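AclR protein (Streptomyces galilaeus, PDB 2GEY) is a putative hydroxylase of the SnoaL-like polyketide cyclase family, thought to act in the biosynthesis of aromatic polyketide antibiotics. Local coordinates at residues A15-R19 with W20-G24; R108-G112 with K113-H117. One frame throughout, in Å; residues are numbered along the deposited sequence. Where two conformers were deposited one is given.

Contact 1 of 2, residues A15-R19 with W20-G24; sequences AAWNR and WDLSG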
loop_
_atom_site.group_PDB
_atom_site.type_symbol
_atom_site.label_atom_id
_atom_site.label_comp_id
_atom_site.label_asym_id
_atom_site.label_seq_id
_atom_site.Cartn_x
_atom_site.Cartn_y
_atom_site.Cartn_z
ATOM N N ALA A 15 14.022 -8.129 12.858
ATOM C CA ALA A 15 15.334 -7.940 13.484
ATOM C C ALA A 15 16.446 -8.487 12.591
ATOM O O ALA A 15 17.500 -7.871 12.492
ATOM C CB ALA A 15 15.387 -8.586 14.846
ATOM N N ALA A 16 16.195 -9.625 11.935
ATOM C CA ALA A 16 17.142 -10.223 11.000
ATOM C C ALA A 16 17.446 -9.276 9.837
ATOM O O ALA A 16 18.611 -9.074 9.490
ATOM C CB ALA A 16 16.620 -11.556 10.480
ATOM N N TRP A 17 16.397 -8.704 9.241
ATOM C CA TRP A 17 16.570 -7.667 8.222
ATOM C C TRP A 17 17.459 -6.552 8.752
ATOM O O TRP A 17 18.355 -6.082 8.061
ATOM C CB TRP A 17 15.225 -7.060 7.804
ATOM C CG TRP A 17 14.619 -7.721 6.596
ATOM C CD1 TRP A 17 13.441 -8.392 6.532
ATOM C CD2 TRP A 17 15.176 -7.761 5.280
ATOM N NE1 TRP A 17 13.229 -8.855 5.254
ATOM C CE2 TRP A 17 14.284 -8.486 4.468
ATOM C CE3 TRP A 17 16.348 -7.258 4.713
ATOM C CZ2 TRP A 17 14.521 -8.711 3.107
ATOM C CZ3 TRP A 17 16.585 -7.484 3.359
ATOM C CH2 TRP A 17 15.669 -8.206 2.576
ATOM N N ASN A 18 17.196 -6.130 9.979
ATOM C CA ASN A 18 17.849 -4.939 10.524
ATOM C C ASN A 18 19.299 -5.140 10.941
ATOM O O ASN A 18 20.011 -4.151 11.178
ATOM C CB ASN A 18 17.027 -4.361 11.676
ATOM C CG ASN A 18 15.825 -3.559 11.183
ATOM O OD1 ASN A 18 15.806 -3.095 10.031
ATOM N ND2 ASN A 18 14.834 -3.378 12.044
ATOM N N ARG A 19 19.725 -6.393 11.048
ATOM C CA ARG A 19 21.153 -6.716 11.165
ATOM C C ARG A 19 21.716 -7.300 9.861
ATOM O O ARG A 19 22.854 -7.790 9.820
ATOM C CB ARG A 19 21.421 -7.631 12.367
ATOM C CG ARG A 19 20.788 -8.963 12.298
ATOM C CD ARG A 19 21.302 -9.917 13.400
ATOM N NE ARG A 19 20.765 -11.234 13.112
ATOM C CZ ARG A 19 19.575 -11.671 13.503
ATOM N NH1 ARG A 19 18.804 -10.938 14.284
ATOM N NH2 ARG A 19 19.169 -12.874 13.122
ATOM N N TRP A 20 20.929 -7.201 8.793
ATOM C CA TRP A 20 21.354 -7.578 7.444
ATOM C C TRP A 20 21.755 -9.053 7.323
ATOM O O TRP A 20 22.767 -9.385 6.688
ATOM C CB TRP A 20 22.469 -6.631 6.975
ATOM C CG TRP A 20 22.101 -5.218 7.272
ATOM C CD1 TRP A 20 21.052 -4.521 6.748
ATOM C CD2 TRP A 20 22.735 -4.343 8.207
ATOM N NE1 TRP A 20 21.006 -3.266 7.285
ATOM C CE2 TRP A 20 22.025 -3.128 8.188
ATOM C CE3 TRP A 20 23.830 -4.471 9.067
ATOM C CZ2 TRP A 20 22.379 -2.042 8.986
ATOM C CZ3 TRP A 20 24.178 -3.391 9.863
ATOM C CH2 TRP A 20 23.463 -2.191 9.810
ATOM N N ASP A 21 20.925 -9.914 7.914
ATOM C CA ASP A 21 21.152 -11.356 7.996
ATOM C C ASP A 21 20.019 -12.102 7.291
ATOM O O ASP A 21 19.010 -12.427 7.910
ATOM C CB ASP A 21 21.206 -11.779 9.468
ATOM C CG ASP A 21 21.297 -13.295 9.650
ATOM O OD1 ASP A 21 21.670 -14.010 8.699
ATOM O OD2 ASP A 21 20.995 -13.765 10.763
ATOM N N LEU A 22 20.173 -12.378 6.002
ATOM C CA LEU A 22 19.075 -12.992 5.258
ATOM C C LEU A 22 18.767 -14.407 5.752
ATOM O O LEU A 22 17.622 -14.837 5.697
ATOM C CB LEU A 22 19.343 -12.987 3.754
ATOM C CG LEU A 22 19.499 -11.616 3.091
ATOM C CD1 LEU A 22 19.695 -11.784 1.591
ATOM C CD2 LEU A 22 18.309 -10.739 3.385
ATOM N N SER A 23 19.783 -15.119 6.241
ATOM C CA SER A 23 19.592 -16.478 6.756
ATOM C C SER A 23 18.613 -16.493 7.931
ATOM O O SER A 23 17.858 -17.451 8.106
ATOM C CB SER A 23 20.931 -17.103 7.186
ATOM O OG SER A 23 21.328 -16.637 8.467
ATOM N N GLY A 24 18.625 -15.424 8.731
ATOM C CA GLY A 24 17.738 -15.269 9.889
ATOM C C GLY A 24 16.285 -15.011 9.541
ATOM O O GLY A 24 15.408 -15.110 10.397
#

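Contact 2 of 2, residues R108-G112 with K113-H117; sequences RFVDG and KVVEH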
loop_
_atom_site.group_PDB
_atom_site.type_symbol
_atom_site.label_atom_id
_atom_site.label_comp_id
_atom_site.label_asym_id
_atom_site.label_seq_id
_atom_site.Cartn_x
_atom_site.Cartn_y
_atom_site.Cartn_z
ATOM N N ARG A 108 1.288 -16.175 6.868
ATOM C CA ARG A 108 0.473 -17.227 7.470
ATOM C C ARG A 108 1.406 -18.332 7.957
ATOM O O ARG A 108 2.312 -18.754 7.225
ATOM C CB ARG A 108 -0.558 -17.791 6.481
ATOM C CG ARG A 108 -1.533 -18.764 7.147
ATOM C CD ARG A 108 -2.662 -19.159 6.239
ATOM N NE ARG A 108 -2.243 -20.137 5.247
ATOM C CZ ARG A 108 -2.163 -21.451 5.457
ATOM N NH1 ARG A 108 -2.423 -21.989 6.646
ATOM N NH2 ARG A 108 -1.794 -22.242 4.460
ATOM N N PHE A 109 1.165 -18.801 9.182
ATOM C CA PHE A 109 2.022 -19.784 9.849
ATOM C C PHE A 109 1.362 -21.144 9.958
ATOM O O PHE A 109 0.157 -21.237 10.177
ATOM C CB PHE A 109 2.345 -19.328 11.276
ATOM C CG PHE A 109 3.332 -18.199 11.343
ATOM C CD1 PHE A 109 2.926 -16.895 11.092
ATOM C CD2 PHE A 109 4.668 -18.444 11.657
ATOM C CE1 PHE A 109 3.836 -15.849 11.138
ATOM C CE2 PHE A 109 5.580 -17.403 11.719
ATOM C CZ PHE A 109 5.159 -16.104 11.451
ATOM N N VAL A 110 2.175 -22.191 9.829
ATOM C CA VAL A 110 1.800 -23.549 10.219
ATOM C C VAL A 110 2.984 -24.142 10.976
ATOM O O VAL A 110 4.114 -24.111 10.485
ATOM C CB VAL A 110 1.473 -24.464 9.007
ATOM C CG1 VAL A 110 1.162 -25.874 9.494
ATOM C CG2 VAL A 110 0.311 -23.909 8.201
ATOM N N ASP A 111 2.724 -24.660 12.175
ATOM C CA ASP A 111 3.757 -25.255 13.024
ATOM C C ASP A 111 4.972 -24.350 13.222
ATOM O O ASP A 111 6.110 -24.823 13.212
ATOM C CB ASP A 111 4.197 -26.607 12.461
ATOM C CG ASP A 111 3.082 -27.624 12.457
ATOM O OD1 ASP A 111 2.193 -27.536 13.336
ATOM O OD2 ASP A 111 3.083 -28.508 11.570
ATOM N N GLY A 112 4.726 -23.054 13.386
ATOM C CA GLY A 112 5.785 -22.086 13.640
ATOM C C GLY A 112 6.576 -21.627 12.422
ATOM O O GLY A 112 7.496 -20.820 12.557
ATOM N N LYS A 113 6.219 -22.112 11.236
ATOM C CA LYS A 113 6.923 -21.738 10.019
ATOM C C LYS A 113 5.968 -20.996 9.086
ATOM O O LYS A 113 4.757 -21.230 9.103
ATOM C CB LYS A 113 7.506 -22.975 9.339
ATOM C CG LYS A 113 8.594 -23.689 10.160
ATOM C CD LYS A 113 9.969 -23.027 10.023
ATOM C CE LYS A 113 11.010 -23.589 11.018
ATOM N NZ LYS A 113 10.909 -22.932 12.400
ATOM N N VAL A 114 6.519 -20.096 8.281
ATOM C CA VAL A 114 5.723 -19.319 7.334
ATOM C C VAL A 114 5.428 -20.185 6.100
ATOM O O VAL A 114 6.356 -20.649 5.433
ATOM C CB VAL A 114 6.462 -18.037 6.905
ATOM C CG1 VAL A 114 5.640 -17.240 5.902
ATOM C CG2 VAL A 114 6.797 -17.190 8.131
ATOM N N VAL A 115 4.146 -20.393 5.801
ATOM C CA VAL A 115 3.724 -21.169 4.627
ATOM C C VAL A 115 3.185 -20.316 3.466
ATOM O O VAL A 115 3.126 -20.776 2.304
ATOM C CB VAL A 115 2.684 -22.249 5.001
ATOM C CG1 VAL A 115 3.300 -23.275 5.934
ATOM C CG2 VAL A 115 1.435 -21.628 5.608
ATOM N N GLU A 116 2.769 -19.092 3.782
ATOM C CA GLU A 116 2.329 -18.137 2.772
ATOM C C GLU A 116 2.786 -16.750 3.159
ATOM O O GLU A 116 2.745 -16.377 4.342
ATOM C CB GLU A 116 0.801 -18.146 2.609
ATOM C CG GLU A 116 0.255 -19.397 1.939
ATOM C CD GLU A 116 -1.231 -19.305 1.647
ATOM O OE1 GLU A 116 -2.026 -19.378 2.605
ATOM O OE2 GLU A 116 -1.608 -19.188 0.456
ATOM N N HIS A 117 3.183 -15.989 2.142
ATOM C CA HIS A 117 3.701 -14.647 2.314
ATOM C C HIS A 117 3.134 -13.755 1.205
ATOM O O HIS A 117 3.321 -14.050 0.027
ATOM C CB HIS A 117 5.235 -14.719 2.279
ATOM C CG HIS A 117 5.912 -13.403 2.077
ATOM N ND1 HIS A 117 6.941 -13.232 1.175
ATOM C CD2 HIS A 117 5.707 -12.192 2.649
ATOM C CE1 HIS A 117 7.345 -11.975 1.206
ATOM N NE2 HIS A 117 6.615 -11.323 2.091
HETATM O O HOH W 1 8.868 -24.614 13.609
HETATM O O HOH W 2 10.125 -20.370 12.843
#

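Contact 1 of 2, residues A15-R19 with W20-G24
A16 and D21 are joined at the end of helix 3-18 by a Schellman motif: D21 N donates to A16 O at 2.9 Å and 167°, W20 N donates to W17 O, and W20 is the C-prime residue with positive phi. The W20 N bond is the less direct of the two, because the donor stands well above the carbonyl plane of W17 instead of on a lone pair.

Beyond this cap, side chains of the two segments meet in three places. D21 turns its carboxylate to R19, whose NH2 reaches D21 OD2 at 3.1 Å in a salt bridge; NE adds a weak bond to the same oxygen. The aliphatic part of R19 runs extended from CG to NE beside D21, pointing the same way. OD2 lies near the guanidinium plane and is met on its anti side, while the two flat groups are turned 53° apart. With CG anti to the backbone N (chi1 174°), D21 also presents OD1 to the turn that leads into helix 23-26, where it accepts weakly from G24 N as a capping bond and, in one of the two S23 conformers, from S23 OG.

On the apolar side, L22 CD2 sits over one face of the W17 six-membered ring, 4.0 Å from its centroid, a CH-pi contact. A16 CB packs on the backbone of G24, 3.6 Å from its C atom. The W20 ring lies with one face over N18 O, and its NE1 donates to L61 O.

D21 thus splits its oxygens between R19, in the loop after helix 3-18, and the turn leading into helix 23-26. Its negative charge would be expected to steady the R19 guanidinium, whereas the capping bond to G24 N is weak.

Contact 2 of 2, residues R108-G112 with K113-H117
R108 carries CG anti to its own N and then bends at chi3 (77°), which brings NE to E116 on the neighbouring strand. The E116 chain, extended beyond CG, meets it there. R108 NE donates to E116 OE1 at 2.8 Å and 163° in a salt bridge, on the anti lone pair and close to the guanidinium plane; NH2 adds a weak bond to this oxygen. The carboxylate is turned 80° from the guanidinium, and its OE2 is hydrogen-bonded to Y36 OH. V115 CG2 lies over one guanidinium face, offset toward its rim, 3.5 Å from R108 NH2, and also touches V110 CG2 at 3.6 Å.

The backbone forms a classic beta bulge: V115 and E116 both face R108, whose O accepts from V115 N at 2.8 Å and weakly from E116 N. Beyond it, V110 and K113 form a hydrogen-bonded pair closed by a type I' turn through D111 and G112. Two waters tie K113 NZ to the turn, one reaching D111 O and the other G112 O.

On the opposite face of the sheet from R108 and E116, V114 CG2 lies over the F109 ring in a CH-pi contact, 4.1 Å from its centroid. This hairpin end joins strands 98-110 and 113-122: F109 packs on R6 and C10 of helix 3-18 and on V75 of strand 74-84, while V115 touches S30 of strand 29-30.

Contacts 1 and 2 lie in series along the chain, their centres 18 Å apart and their nearest atoms about 8 Å apart, so they do not touch. Helix 3-18 is what they share: contact 1 is its C-terminal end, whereas contact 2 packs on an earlier part of the same helix through F109. Both belong to the SnoaL-like part of the chain. In contact 1 the W17 side chain comes within about 3 Å of a bound glycerol and about 4 Å of a tetraethylene glycol; these probably come from the crystallisation liquor, though they may mark a pocket.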